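Local coordinates for protein iota-carrageenase (Alteromonas sp., PDB 1H80) that hydrolyses the beta-1,4 linkages within iota-carrageenan, a sulfated galactan of red algal cell walls, with inversion of anomeric configuration, at residues I178-K183 and L203-H208; G192-Y197 and I213-E218; P379-V384 and R447-Y452. All blocks are in the same frame, centred on the assembly; numbering follows the deposited sequence.

Contact 1 (I178-K183 and L203-H208); sequences IIERIK and LFRNLH
I179 and F204 lie side by side and point the same way, CD1 of I179 touching CE1 of the aromatic ring at 3.6 Å. Past the corner, again on the inner side, L207 CD2 packs on I182 CB at 3.9 Å, and strand 160-167 covers I179, I182 and F204, making this the tight side. The opposite face is more polar. R205, with CG anti to the backbone N (chi1 178°), sends NH2 to E180 OE1 in a 2.6 Å salt bridge that lies in the guanidinium plane; NE adds a weak bond to the same oxygen, and a water donates to E180 OE1 and weakly accepts from R205 NE. E180 OE2 is held by S146, and R205 NH1 by D8. Nearer the solvent, K183 CE stands over the centre of the H208 ring, 3.8 Å from its centroid, in a CH-pi contact, while H208 NE2 bonds S243. An alanine in place of H208 would probably take away the ring under the K183 chain, leaving it freer to turn, and leave S243 OG without this partner. Parallel backbone bonds, such as I179 N to L203 O at 2.9 Å, tie the strands together. R181 and N206 turn matching corners with positive phi (51° and 53°), and I182 N to N206 O resumes the pairing. Strand, corner and strand stacked in register are the signature of successive coils in a parallel beta-helix.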
loop_
_atom_site.group_PDB
_atom_site.type_symbol
_atom_site.label_atom_id
_atom_site.label_comp_id
_atom_site.label_asym_id
_atom_site.label_seq_id
_atom_site.Cartn_x
_atom_site.Cartn_y
_atom_site.Cartn_z
ATOM N N ILE A 178 5.167 6.690 12.044
ATOM C CA ILE A 178 4.001 5.887 12.356
ATOM C C ILE A 178 2.913 6.285 11.375
ATOM O O ILE A 178 2.625 7.467 11.209
ATOM C CB ILE A 178 3.480 6.160 13.783
ATOM C CG1 ILE A 178 4.564 5.826 14.806
ATOM C CG2 ILE A 178 2.216 5.343 14.039
ATOM C CD1 ILE A 178 4.135 6.045 16.252
ATOM N N ILE A 179 2.340 5.296 10.707
ATOM C CA ILE A 179 1.244 5.532 9.767
ATOM C C ILE A 179 0.145 4.650 10.332
ATOM O O ILE A 179 0.262 3.424 10.341
ATOM C CB ILE A 179 1.639 5.107 8.352
ATOM C CG1 ILE A 179 2.772 6.012 7.867
ATOM C CG2 ILE A 179 0.431 5.197 7.423
ATOM C CD1 ILE A 179 3.379 5.598 6.548
ATOM N N GLU A 180 -0.926 5.270 10.816
ATOM C CA GLU A 180 -1.963 4.491 11.474
ATOM C C GLU A 180 -3.378 4.998 11.373
ATOM O O GLU A 180 -3.623 6.137 10.994
ATOM C CB GLU A 180 -1.647 4.414 12.965
ATOM C CG GLU A 180 -1.536 5.816 13.580
ATOM C CD GLU A 180 -1.708 5.848 15.086
ATOM O OE1 GLU A 180 -1.234 4.922 15.768
ATOM O OE2 GLU A 180 -2.305 6.825 15.591
ATOM N N ARG A 181 -4.310 4.125 11.741
ATOM C CA ARG A 181 -5.732 4.441 11.757
ATOM C C ARG A 181 -6.247 5.039 10.461
ATOM O O ARG A 181 -6.720 6.177 10.432
ATOM C CB ARG A 181 -6.029 5.393 12.915
ATOM C CG ARG A 181 -5.631 4.838 14.271
ATOM C CD ARG A 181 -5.901 5.844 15.369
ATOM N NE ARG A 181 -7.325 6.138 15.493
ATOM C CZ ARG A 181 -7.819 7.141 16.212
ATOM N NH1 ARG A 181 -7.003 7.953 16.870
ATOM N NH2 ARG A 181 -9.130 7.329 16.276
ATOM N N ILE A 182 -6.164 4.263 9.390
ATOM C CA ILE A 182 -6.641 4.719 8.103
ATOM C C ILE A 182 -7.485 3.621 7.488
ATOM O O ILE A 182 -7.159 2.440 7.586
ATOM C CB ILE A 182 -5.476 5.063 7.154
ATOM C CG1 ILE A 182 -4.614 6.168 7.772
ATOM C CG2 ILE A 182 -6.025 5.533 5.809
ATOM C CD1 ILE A 182 -3.332 6.445 7.010
ATOM N N LYS A 183 -8.595 4.023 6.885
ATOM C CA LYS A 183 -9.491 3.091 6.225
ATOM C C LYS A 183 -9.653 3.603 4.811
ATOM O O LYS A 183 -9.881 4.794 4.605
ATOM C CB LYS A 183 -10.857 3.068 6.920
ATOM C CG LYS A 183 -11.967 2.381 6.123
ATOM C CD LYS A 183 -11.659 0.917 5.858
ATOM C CE LYS A 183 -12.715 0.279 4.962
ATOM N NZ LYS A 183 -14.073 0.338 5.581
ATOM N N LEU A 203 6.261 2.133 11.652
ATOM C CA LEU A 203 5.224 1.332 12.281
ATOM C C LEU A 203 3.930 1.597 11.528
ATOM O O LEU A 203 3.518 2.747 11.386
ATOM C CB LEU A 203 5.048 1.716 13.756
ATOM C CG LEU A 203 3.791 1.143 14.427
ATOM C CD1 LEU A 203 3.853 -0.378 14.448
ATOM C CD2 LEU A 203 3.672 1.689 15.841
ATOM N N PHE A 204 3.322 0.531 11.014
ATOM C CA PHE A 204 2.050 0.605 10.290
ATOM C C PHE A 204 1.044 -0.041 11.230
ATOM O O PHE A 204 1.217 -1.190 11.638
ATOM C CB PHE A 204 2.131 -0.190 8.987
ATOM C CG PHE A 204 3.082 0.392 7.985
ATOM C CD1 PHE A 204 2.701 1.476 7.200
ATOM C CD2 PHE A 204 4.358 -0.132 7.828
ATOM C CE1 PHE A 204 3.577 2.029 6.272
ATOM C CE2 PHE A 204 5.248 0.414 6.899
ATOM C CZ PHE A 204 4.854 1.497 6.120
ATOM N N ARG A 205 -0.010 0.682 11.581
ATOM C CA ARG A 205 -0.969 0.134 12.532
ATOM C C ARG A 205 -2.418 0.518 12.268
ATOM O O ARG A 205 -2.715 1.655 11.922
ATOM C CB ARG A 205 -0.555 0.579 13.940
ATOM C CG ARG A 205 -1.463 0.147 15.078
ATOM C CD ARG A 205 -0.819 0.510 16.423
ATOM N NE ARG A 205 -0.577 1.945 16.559
ATOM C CZ ARG A 205 0.259 2.482 17.447
ATOM N NH1 ARG A 205 0.940 1.704 18.275
ATOM N NH2 ARG A 205 0.408 3.797 17.514
ATOM N N ASN A 206 -3.311 -0.452 12.440
ATOM C CA ASN A 206 -4.740 -0.240 12.249
ATOM C C ASN A 206 -5.019 0.357 10.880
ATOM O O ASN A 206 -5.491 1.490 10.755
ATOM C CB ASN A 206 -5.287 0.679 13.343
ATOM C CG ASN A 206 -6.800 0.668 13.404
ATOM O OD1 ASN A 206 -7.464 0.093 12.540
ATOM N ND2 ASN A 206 -7.356 1.307 14.428
ATOM N N LEU A 207 -4.716 -0.428 9.853
ATOM C CA LEU A 207 -4.919 -0.018 8.471
ATOM C C LEU A 207 -5.876 -1.013 7.840
ATOM O O LEU A 207 -5.751 -2.216 8.052
ATOM C CB LEU A 207 -3.586 -0.029 7.727
ATOM C CG LEU A 207 -2.499 0.860 8.333
ATOM C CD1 LEU A 207 -1.215 0.696 7.529
ATOM C CD2 LEU A 207 -2.951 2.321 8.337
ATOM N N HIS A 208 -6.838 -0.511 7.076
ATOM C CA HIS A 208 -7.821 -1.379 6.445
ATOM C C HIS A 208 -8.109 -0.866 5.044
ATOM O O HIS A 208 -8.409 0.311 4.858
ATOM C CB HIS A 208 -9.099 -1.377 7.288
ATOM C CG HIS A 208 -10.205 -2.223 6.737
ATOM N ND1 HIS A 208 -11.442 -2.304 7.339
ATOM C CD2 HIS A 208 -10.264 -3.029 5.649
ATOM C CE1 HIS A 208 -12.216 -3.120 6.646
ATOM N NE2 HIS A 208 -11.525 -3.573 5.615
HETATM O O HOH W 1 -3.115 3.204 16.101
HETATM O O HOH W 2 -8.417 1.362 10.019
#

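Contact 2 (G192-Y197 and I213-E218)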
loop_
_atom_site.group_PDB
_atom_site.type_symbol
_atom_site.label_atom_id
_atom_site.label_comp_id
_atom_site.label_asym_id
_atom_site.label_seq_id
_atom_site.Cartn_x
_atom_site.Cartn_y
_atom_site.Cartn_z
ATOM N N GLY A 192 -4.148 0.136 -3.432
ATOM C CA GLY A 192 -4.610 -0.044 -2.074
ATOM C C GLY A 192 -4.170 1.096 -1.185
ATOM O O GLY A 192 -3.913 2.204 -1.648
ATOM N N LEU A 193 -4.040 0.811 0.102
ATOM C CA LEU A 193 -3.691 1.840 1.065
ATOM C C LEU A 193 -2.224 2.255 1.105
ATOM O O LEU A 193 -1.899 3.418 0.857
ATOM C CB LEU A 193 -4.171 1.390 2.446
ATOM C CG LEU A 193 -4.088 2.363 3.617
ATOM C CD1 LEU A 193 -4.556 3.750 3.214
ATOM C CD2 LEU A 193 -4.949 1.806 4.747
ATOM N N ILE A 194 -1.342 1.310 1.406
ATOM C CA ILE A 194 0.086 1.596 1.492
ATOM C C ILE A 194 0.918 0.813 0.491
ATOM O O ILE A 194 0.664 -0.361 0.253
ATOM C CB ILE A 194 0.677 1.175 2.864
ATOM C CG1 ILE A 194 -0.191 1.684 4.012
ATOM C CG2 ILE A 194 2.118 1.671 2.982
ATOM C CD1 ILE A 194 -0.276 3.186 4.106
ATOM N N GLN A 195 1.898 1.472 -0.112
ATOM C CA GLN A 195 2.848 0.749 -0.943
ATOM C C GLN A 195 4.189 1.280 -0.468
ATOM O O GLN A 195 4.401 2.492 -0.418
ATOM C CB GLN A 195 2.692 0.979 -2.445
ATOM C CG GLN A 195 3.749 0.145 -3.183
ATOM C CD GLN A 195 3.372 -0.267 -4.589
ATOM O OE1 GLN A 195 4.135 -0.973 -5.258
ATOM N NE2 GLN A 195 2.209 0.163 -5.049
ATOM N N THR A 196 5.083 0.368 -0.099
ATOM C CA THR A 196 6.395 0.744 0.414
ATOM C C THR A 196 7.525 0.464 -0.561
ATOM O O THR A 196 7.607 -0.622 -1.128
ATOM C CB THR A 196 6.720 -0.015 1.705
ATOM O OG1 THR A 196 6.868 -1.414 1.414
ATOM C CG2 THR A 196 5.604 0.166 2.722
ATOM N N TYR A 197 8.406 1.443 -0.729
ATOM C CA TYR A 197 9.553 1.304 -1.619
ATOM C C TYR A 197 10.841 1.410 -0.811
ATOM O O TYR A 197 11.705 0.535 -0.873
ATOM C CB TYR A 197 9.505 2.397 -2.680
ATOM C CG TYR A 197 8.255 2.335 -3.520
ATOM C CD1 TYR A 197 8.111 1.372 -4.517
ATOM C CD2 TYR A 197 7.204 3.225 -3.304
ATOM C CE1 TYR A 197 6.949 1.299 -5.282
ATOM C CE2 TYR A 197 6.037 3.159 -4.057
ATOM C CZ TYR A 197 5.917 2.196 -5.045
ATOM O OH TYR A 197 4.763 2.138 -5.792
ATOM N N ILE A 213 -4.600 -4.089 -1.860
ATOM C CA ILE A 213 -3.838 -4.587 -0.720
ATOM C C ILE A 213 -3.630 -3.461 0.290
ATOM O O ILE A 213 -3.277 -2.340 -0.083
ATOM C CB ILE A 213 -2.481 -5.134 -1.185
ATOM C CG1 ILE A 213 -2.724 -6.335 -2.098
ATOM C CG2 ILE A 213 -1.617 -5.531 0.010
ATOM C CD1 ILE A 213 -1.488 -6.883 -2.708
ATOM N N ALA A 214 -3.857 -3.758 1.566
ATOM C CA ALA A 214 -3.706 -2.742 2.605
ATOM C C ALA A 214 -2.251 -2.331 2.807
ATOM O O ALA A 214 -1.916 -1.147 2.753
ATOM C CB ALA A 214 -4.301 -3.243 3.915
ATOM N N LEU A 215 -1.391 -3.312 3.053
ATOM C CA LEU A 215 0.030 -3.048 3.253
ATOM C C LEU A 215 0.780 -3.802 2.170
ATOM O O LEU A 215 1.101 -4.982 2.314
ATOM C CB LEU A 215 0.471 -3.516 4.638
ATOM C CG LEU A 215 1.948 -3.278 4.968
ATOM C CD1 LEU A 215 2.314 -1.801 4.771
ATOM C CD2 LEU A 215 2.204 -3.708 6.400
ATOM N N ARG A 216 1.050 -3.098 1.081
ATOM C CA ARG A 216 1.718 -3.671 -0.073
ATOM C C ARG A 216 3.217 -3.414 -0.038
ATOM O O ARG A 216 3.691 -2.365 -0.470
ATOM C CB ARG A 216 1.105 -3.073 -1.337
ATOM C CG ARG A 216 1.599 -3.671 -2.636
ATOM C CD ARG A 216 1.080 -2.848 -3.804
ATOM N NE ARG A 216 -0.354 -3.023 -4.025
ATOM C CZ ARG A 216 -0.875 -4.002 -4.760
ATOM N NH1 ARG A 216 -0.077 -4.885 -5.342
ATOM N NH2 ARG A 216 -2.189 -4.098 -4.916
ATOM N N MET A 217 3.963 -4.377 0.488
ATOM C CA MET A 217 5.404 -4.228 0.564
ATOM C C MET A 217 5.995 -4.801 -0.708
ATOM O O MET A 217 6.679 -5.824 -0.708
ATOM C CB MET A 217 5.926 -4.918 1.816
ATOM C CG MET A 217 5.442 -4.190 3.069
ATOM S SD MET A 217 5.792 -5.012 4.605
ATOM C CE MET A 217 4.462 -6.244 4.616
ATOM N N GLU A 218 5.683 -4.110 -1.798
ATOM C CA GLU A 218 6.137 -4.470 -3.132
ATOM C C GLU A 218 7.131 -3.387 -3.529
ATOM O O GLU A 218 6.763 -2.322 -4.029
ATOM C CB GLU A 218 4.934 -4.513 -4.081
ATOM C CG GLU A 218 5.264 -4.841 -5.523
ATOM C CD GLU A 218 4.052 -5.343 -6.292
ATOM O OE1 GLU A 218 2.938 -4.824 -6.059
ATOM O OE2 GLU A 218 4.218 -6.252 -7.134
HETATM O O HOH W 3 -1.361 -1.047 -1.825
#
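R216 N donates to I194 O at 2.9 Å, and I194 N to A214 O at the same length; both donors are tilted out of the carbonyl planes. T196 N continues the parallel pairing to R216 O. A water in the guanidinium plane of R216 accepts from NE and donates to I194 O and I213 O, so one molecule links the arginine to both backbones. The same guanidinium is gripped further: NH1 forms a salt bridge with E218 OE1 at 3.1 Å, NH2 bonds Y191 O, and E218 OE2 goes on to H254. I213 CD1 lies 3.4 Å above one guanidinium face, offset toward the rim. Q195 crosses the aliphatic part of R216, CD of the glutamine 3.5 Å from CD of the arginine. At G192 a side chain would run into I213 O, which its CA already approaches to 3.3 Å. On the other face of the strand I194 CB meets L215 CD1 at 3.9 Å. T196 has OG1 between its own N and carbonyl carbon (chi1 67°), lying 3.3 Å from M217 CA; this hydroxyl is buried without a polar partner in the model. M217 itself centres an inverse gamma turn. Around the pair, strand 160-167 bonds the backbone of L193, Q195 and Y197, and strand 250-252 packs against I213, R216, M217 and E218. Across the interior, F204 and L207 of strand 202-210 close over L193, I194 and T196.

Contact 3 (P379-V384 and R447-Y452)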
loop_
_atom_site.group_PDB
_atom_site.type_symbol
_atom_site.label_atom_id
_atom_site.label_comp_id
_atom_site.label_asym_id
_atom_site.label_seq_id
_atom_site.Cartn_x
_atom_site.Cartn_y
_atom_site.Cartn_z
ATOM N N PRO A 379 -14.748 -26.788 -8.332
ATOM C CA PRO A 379 -14.496 -27.343 -9.667
ATOM C C PRO A 379 -15.326 -26.779 -10.816
ATOM O O PRO A 379 -14.952 -26.924 -11.981
ATOM C CB PRO A 379 -14.719 -28.841 -9.464
ATOM C CG PRO A 379 -15.758 -28.877 -8.395
ATOM C CD PRO A 379 -15.249 -27.836 -7.425
ATOM N N MET A 380 -16.452 -26.147 -10.504
ATOM C CA MET A 380 -17.278 -25.564 -11.554
ATOM C C MET A 380 -17.071 -24.053 -11.628
ATOM O O MET A 380 -17.762 -23.352 -12.365
ATOM C CB MET A 380 -18.756 -25.898 -11.330
ATOM C CG MET A 380 -19.051 -27.390 -11.412
ATOM S SD MET A 380 -20.720 -27.748 -12.000
ATOM C CE MET A 380 -21.587 -27.953 -10.462
ATOM N N CYS A 381 -16.106 -23.561 -10.857
ATOM C CA CYS A 381 -15.781 -22.140 -10.832
ATOM C C CYS A 381 -17.010 -21.265 -10.591
ATOM O O CYS A 381 -17.196 -20.243 -11.253
ATOM C CB CYS A 381 -15.113 -21.728 -12.148
ATOM S SG CYS A 381 -14.237 -20.135 -12.027
ATOM N N LYS A 382 -17.843 -21.665 -9.637
ATOM C CA LYS A 382 -19.049 -20.913 -9.319
ATOM C C LYS A 382 -18.747 -19.614 -8.578
ATOM O O LYS A 382 -17.792 -19.536 -7.806
ATOM C CB LYS A 382 -19.992 -21.761 -8.466
ATOM C CG LYS A 382 -20.458 -23.041 -9.132
ATOM C CD LYS A 382 -21.355 -23.839 -8.199
ATOM C CE LYS A 382 -21.840 -25.117 -8.862
ATOM N NZ LYS A 382 -22.702 -25.928 -7.954
ATOM N N ARG A 383 -19.570 -18.602 -8.830
ATOM C CA ARG A 383 -19.440 -17.301 -8.180
ATOM C C ARG A 383 -18.229 -16.467 -8.610
ATOM O O ARG A 383 -17.953 -15.431 -8.012
ATOM C CB ARG A 383 -19.435 -17.476 -6.656
ATOM C CG ARG A 383 -20.654 -18.218 -6.094
ATOM C CD ARG A 383 -21.954 -17.473 -6.367
ATOM N NE ARG A 383 -22.066 -16.232 -5.601
ATOM C CZ ARG A 383 -22.356 -16.166 -4.304
ATOM N NH1 ARG A 383 -22.566 -17.273 -3.607
ATOM N NH2 ARG A 383 -22.439 -14.986 -3.702
ATOM N N VAL A 384 -17.501 -16.913 -9.631
ATOM C CA VAL A 384 -16.356 -16.152 -10.131
ATOM C C VAL A 384 -16.860 -15.355 -11.357
ATOM O O VAL A 384 -17.429 -15.963 -12.279
ATOM C CB VAL A 384 -15.179 -17.097 -10.512
ATOM C CG1 VAL A 384 -14.000 -16.282 -11.021
ATOM C CG2 VAL A 384 -14.752 -17.922 -9.293
ATOM N N ARG A 447 -7.032 -26.076 -14.460
ATOM C CA ARG A 447 -7.965 -25.085 -14.975
ATOM C C ARG A 447 -9.409 -25.561 -14.913
ATOM O O ARG A 447 -9.777 -26.562 -15.531
ATOM C CB ARG A 447 -7.613 -24.700 -16.414
ATOM C CG ARG A 447 -8.594 -23.700 -17.002
ATOM C CD ARG A 447 -8.054 -23.010 -18.237
ATOM N NE ARG A 447 -9.043 -22.090 -18.792
ATOM C CZ ARG A 447 -8.799 -21.224 -19.768
ATOM N NH1 ARG A 447 -7.590 -21.150 -20.306
ATOM N NH2 ARG A 447 -9.768 -20.433 -20.210
ATOM N N VAL A 448 -10.223 -24.832 -14.160
ATOM C CA VAL A 448 -11.628 -25.160 -14.009
ATOM C C VAL A 448 -12.470 -23.943 -14.374
ATOM O O VAL A 448 -13.692 -24.038 -14.499
ATOM C CB VAL A 448 -11.941 -25.602 -12.556
ATOM C CG1 VAL A 448 -11.197 -26.887 -12.236
ATOM C CG2 VAL A 448 -11.522 -24.524 -11.570
ATOM N N CYS A 449 -11.813 -22.798 -14.553
ATOM C CA CYS A 449 -12.512 -21.565 -14.901
ATOM C C CYS A 449 -12.355 -21.193 -16.360
ATOM O O CYS A 449 -11.331 -21.480 -16.980
ATOM C CB CYS A 449 -12.010 -20.391 -14.053
ATOM S SG CYS A 449 -12.275 -20.603 -12.267
ATOM N N ASN A 450 -13.389 -20.552 -16.896
ATOM C CA ASN A 450 -13.395 -20.093 -18.276
ATOM C C ASN A 450 -12.854 -18.672 -18.193
ATOM O O ASN A 450 -13.608 -17.725 -17.972
ATOM C CB ASN A 450 -14.823 -20.080 -18.821
ATOM C CG ASN A 450 -14.877 -19.801 -20.307
ATOM O OD1 ASN A 450 -14.033 -19.080 -20.847
ATOM N ND2 ASN A 450 -15.881 -20.357 -20.978
ATOM N N TYR A 451 -11.542 -18.534 -18.360
ATOM C CA TYR A 451 -10.871 -17.239 -18.250
ATOM C C TYR A 451 -11.538 -16.044 -18.909
ATOM O O TYR A 451 -11.655 -14.982 -18.300
ATOM C CB TYR A 451 -9.437 -17.343 -18.772
ATOM C CG TYR A 451 -8.499 -18.156 -17.909
ATOM C CD1 TYR A 451 -8.964 -18.885 -16.814
ATOM C CD2 TYR A 451 -7.139 -18.218 -18.209
ATOM C CE1 TYR A 451 -8.097 -19.659 -16.041
ATOM C CE2 TYR A 451 -6.268 -18.984 -17.448
ATOM C CZ TYR A 451 -6.750 -19.704 -16.367
ATOM O OH TYR A 451 -5.880 -20.471 -15.626
ATOM N N TYR A 452 -11.980 -16.200 -20.151
ATOM C CA TYR A 452 -12.585 -15.075 -20.847
ATOM C C TYR A 452 -14.059 -15.221 -21.185
ATOM O O TYR A 452 -14.688 -14.262 -21.634
ATOM C CB TYR A 452 -11.778 -14.788 -22.113
ATOM C CG TYR A 452 -10.335 -14.470 -21.804
ATOM C CD1 TYR A 452 -9.982 -13.252 -21.220
ATOM C CD2 TYR A 452 -9.329 -15.408 -22.030
ATOM C CE1 TYR A 452 -8.660 -12.981 -20.863
ATOM C CE2 TYR A 452 -8.008 -15.147 -21.677
ATOM C CZ TYR A 452 -7.682 -13.935 -21.094
ATOM O OH TYR A 452 -6.379 -13.681 -20.730
HETATM O O HOH W 4 -15.536 -26.043 -14.546
#
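C381 and C449 bring two irregular loops together with their CA atoms 5.3 Å apart, C381 starting a type II beta turn that ends at V384. Their SG atoms form a disulfide, 2.0 Å long, with a chi3 of 93°, close to the 90° such bonds prefer. The two halves reach it differently: SG of C381 is anti to its backbone N (chi1 -163°), whereas SG of C449 is anti to its carbonyl carbon (chi1 -61°). C381 has a second deposited conformer, so this description holds for one of the two. Beside the bridge, V448 CB sits 3.3 Å from P379 O, and one water donates to P379 O at 2.8 Å and to V448 O at 2.7 Å, spanning the loops. Within the 447-452 loop, R447 NE donates to C449 O at 3.0 Å, while its guanidinium lies over one face of the Y451 ring, offset toward the rim, in the conformer described here, R447 also having a second. V384 is buried against F374, P402 and M454. Together with the nearby C385-C457 pair, this is a disulfide-stitched surface loop region of a secreted enzyme, set apart from the strands of its beta-helix.

How the contacts relate
Contacts 1 and 2 are neighbours inside the parallel beta-helix, their centres 11 Å apart, whereas contact 3 lies at the periphery, its centre about 35 Å and 29 Å from theirs. Along the chain the segments of contacts 1 and 2 alternate: strand 177-185 leads to 194-196, then 202-210 to 216-218, so each contact pairs one coil with the next on different faces of the solenoid. The two contacts touch in the interior, where I182 CG2 lies 3.5 Å from L193 CD1. Contact 3 comes later in the sequence and touches neither; its nearest atoms are about 17 Å from contact 2. Core stacking and loop cross-linking are thus separate in this protein.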